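Local coordinates for cytolethal distending toxin protein B (PDB 1SR4), which is the DNase I-like subunit of the Haemophilus ducreyi cytolethal distending toxin, a genotoxin, and probably acts by cutting host DNA, at residues I214-A218 with H252-F257. Residues are numbered along the deposited sequence; the frame is centred on the assembly and turned at random.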
loop_
_atom_site.group_PDB
_atom_site.type_symbol
_atom_site.label_atom_id
_atom_site.label_comp_id
_atom_site.label_asym_id
_atom_site.label_seq_id
_atom_site.Cartn_x
_atom_site.Cartn_y
_atom_site.Cartn_z
ATOM N N ILE B 214 16.753 -4.502 -3.475
ATOM C CA ILE B 214 15.625 -5.097 -4.187
ATOM C C ILE B 214 15.516 -6.505 -3.571
ATOM O O ILE B 214 16.304 -7.404 -3.894
ATOM C CB ILE B 214 15.893 -5.181 -5.717
ATOM C CG1 ILE B 214 16.111 -3.771 -6.289
ATOM C CG2 ILE B 214 14.690 -5.817 -6.421
ATOM C CD1 ILE B 214 16.727 -3.743 -7.679
ATOM N N LEU B 215 14.539 -6.684 -2.679
ATOM C CA LEU B 215 14.360 -7.947 -1.957
ATOM C C LEU B 215 13.039 -8.675 -2.229
ATOM O O LEU B 215 12.915 -9.867 -1.943
ATOM C CB LEU B 215 14.445 -7.672 -0.454
ATOM C CG LEU B 215 15.652 -6.872 0.069
ATOM C CD1 LEU B 215 15.412 -6.484 1.532
ATOM C CD2 LEU B 215 16.950 -7.701 -0.086
ATOM N N ASP B 216 12.069 -7.956 -2.783
ATOM C CA ASP B 216 10.736 -8.491 -3.027
ATOM C C ASP B 216 10.422 -8.602 -4.504
ATOM O O ASP B 216 10.375 -7.600 -5.221
ATOM C CB ASP B 216 9.723 -7.579 -2.347
ATOM C CG ASP B 216 10.033 -7.376 -0.872
ATOM O OD1 ASP B 216 9.729 -8.298 -0.074
ATOM O OD2 ASP B 216 10.596 -6.307 -0.518
ATOM N N TYR B 217 10.201 -9.830 -4.960
ATOM C CA TYR B 217 9.902 -10.043 -6.360
ATOM C C TYR B 217 9.313 -11.428 -6.559
ATOM O O TYR B 217 8.797 -12.035 -5.618
ATOM C CB TYR B 217 11.165 -9.833 -7.220
ATOM C CG TYR B 217 12.416 -10.521 -6.703
ATOM C CD1 TYR B 217 12.773 -11.797 -7.143
ATOM C CD2 TYR B 217 13.257 -9.884 -5.782
ATOM C CE1 TYR B 217 13.946 -12.428 -6.677
ATOM C CE2 TYR B 217 14.424 -10.500 -5.309
ATOM C CZ TYR B 217 14.759 -11.771 -5.758
ATOM O OH TYR B 217 15.886 -12.394 -5.266
ATOM N N ALA B 218 9.366 -11.920 -7.784
ATOM C CA ALA B 218 8.799 -13.228 -8.062
ATOM C C ALA B 218 9.648 -14.089 -8.987
ATOM O O ALA B 218 10.548 -13.600 -9.676
ATOM C CB ALA B 218 7.400 -13.051 -8.670
ATOM N N HIS B 252 9.108 -2.048 3.630
ATOM C CA HIS B 252 9.055 -2.679 2.315
ATOM C C HIS B 252 7.968 -2.014 1.480
ATOM O O HIS B 252 6.921 -1.599 1.998
ATOM C CB HIS B 252 8.723 -4.169 2.428
ATOM C CG HIS B 252 9.825 -5.003 3.006
ATOM N ND1 HIS B 252 10.698 -5.728 2.225
ATOM C CD2 HIS B 252 10.198 -5.219 4.291
ATOM C CE1 HIS B 252 11.563 -6.358 3.002
ATOM N NE2 HIS B 252 11.282 -6.064 4.261
ATOM N N PHE B 253 8.215 -1.926 0.182
ATOM C CA PHE B 253 7.248 -1.335 -0.736
ATOM C C PHE B 253 6.511 -2.492 -1.416
ATOM O O PHE B 253 7.122 -3.499 -1.775
ATOM C CB PHE B 253 7.989 -0.479 -1.770
ATOM C CG PHE B 253 8.613 0.761 -1.180
ATOM C CD1 PHE B 253 7.895 1.951 -1.122
ATOM C CD2 PHE B 253 9.882 0.719 -0.629
ATOM C CE1 PHE B 253 8.431 3.080 -0.517
ATOM C CE2 PHE B 253 10.432 1.838 -0.021
ATOM C CZ PHE B 253 9.697 3.028 0.033
ATOM N N PRO B 254 5.188 -2.375 -1.582
ATOM C CA PRO B 254 4.461 -3.466 -2.233
ATOM C C PRO B 254 4.911 -3.548 -3.692
ATOM O O PRO B 254 5.276 -2.540 -4.298
ATOM C CB PRO B 254 2.993 -3.055 -2.067
ATOM C CG PRO B 254 3.054 -1.568 -2.053
ATOM C CD PRO B 254 4.289 -1.267 -1.220
ATOM N N VAL B 255 4.901 -4.753 -4.241
ATOM C CA VAL B 255 5.325 -4.981 -5.620
ATOM C C VAL B 255 4.217 -5.731 -6.355
ATOM O O VAL B 255 3.656 -6.675 -5.807
ATOM C CB VAL B 255 6.601 -5.840 -5.639
ATOM C CG1 VAL B 255 7.031 -6.121 -7.094
ATOM C CG2 VAL B 255 7.714 -5.112 -4.868
ATOM N N SER B 256 3.892 -5.313 -7.577
ATOM C CA SER B 256 2.841 -5.986 -8.329
ATOM C C SER B 256 3.419 -6.658 -9.572
ATOM O O SER B 256 4.503 -6.298 -10.037
ATOM C CB SER B 256 1.757 -4.981 -8.727
ATOM O OG SER B 256 2.345 -3.987 -9.544
ATOM N N PHE B 257 2.692 -7.643 -10.091
ATOM C CA PHE B 257 3.108 -8.402 -11.264
ATOM C C PHE B 257 1.848 -8.424 -12.125
ATOM O O PHE B 257 0.865 -9.067 -11.778
ATOM C CB PHE B 257 3.536 -9.813 -10.826
ATOM C CG PHE B 257 4.575 -9.801 -9.732
ATOM C CD1 PHE B 257 5.931 -9.692 -10.032
ATOM C CD2 PHE B 257 4.183 -9.772 -8.395
ATOM C CE1 PHE B 257 6.881 -9.544 -9.015
ATOM C CE2 PHE B 257 5.128 -9.625 -7.367
ATOM C CZ PHE B 257 6.469 -9.509 -7.669
#
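Asp-216 OD2 is held by two groups: His-252 ND1 donates a hydrogen bond to it over 2.8 Å, nearly straight at 165°, and Thr-208 OG1 makes a second hydrogen bond to it. This His-carboxylate pair bridges the two beta sheets of the DNase I-like sandwich, one contributing strand 216-221 and the other strand 255-259; the axes of 216-218 and 255-257 approach to 7.6 Å and run in nearly the same direction. OD2 receives the N-H through its syn lone pair and lies in the plane of the imidazole, while the carboxylate itself is turned 77° against that ring. The carboxylate points across to the histidine because CG of Asp-216 is anti to its carbonyl carbon (chi1 -54°). The bond at ND1 fixes the rotation of the ring. Leu-215 closes in obliquely, CD1 4.1 Å from His-252 CE1, and the His-209 ring also meets the histidine ring. Past this polar bond the contact is made by Val-255 and Phe-257. Val-255 directs CG2 at the backbone of Asp-216, 3.7 Å from its O, a buried carbonyl oxygen with no hydrogen-bond partner in the model. Tyr-217 faces the other way, stacking on Phe-178 and bonding through OH to Arg-180 O. Met-173 and Val-175 of strand 171-175, next to 216-221 in its sheet, pack against both Ala-218 and Phe-257. Ala-218 and Phe-257 themselves make a CH-pi contact: Ala-218 CB sits over one face of the Phe-257 ring, shifted toward the rim, and comes within 3.6 Å of CE1.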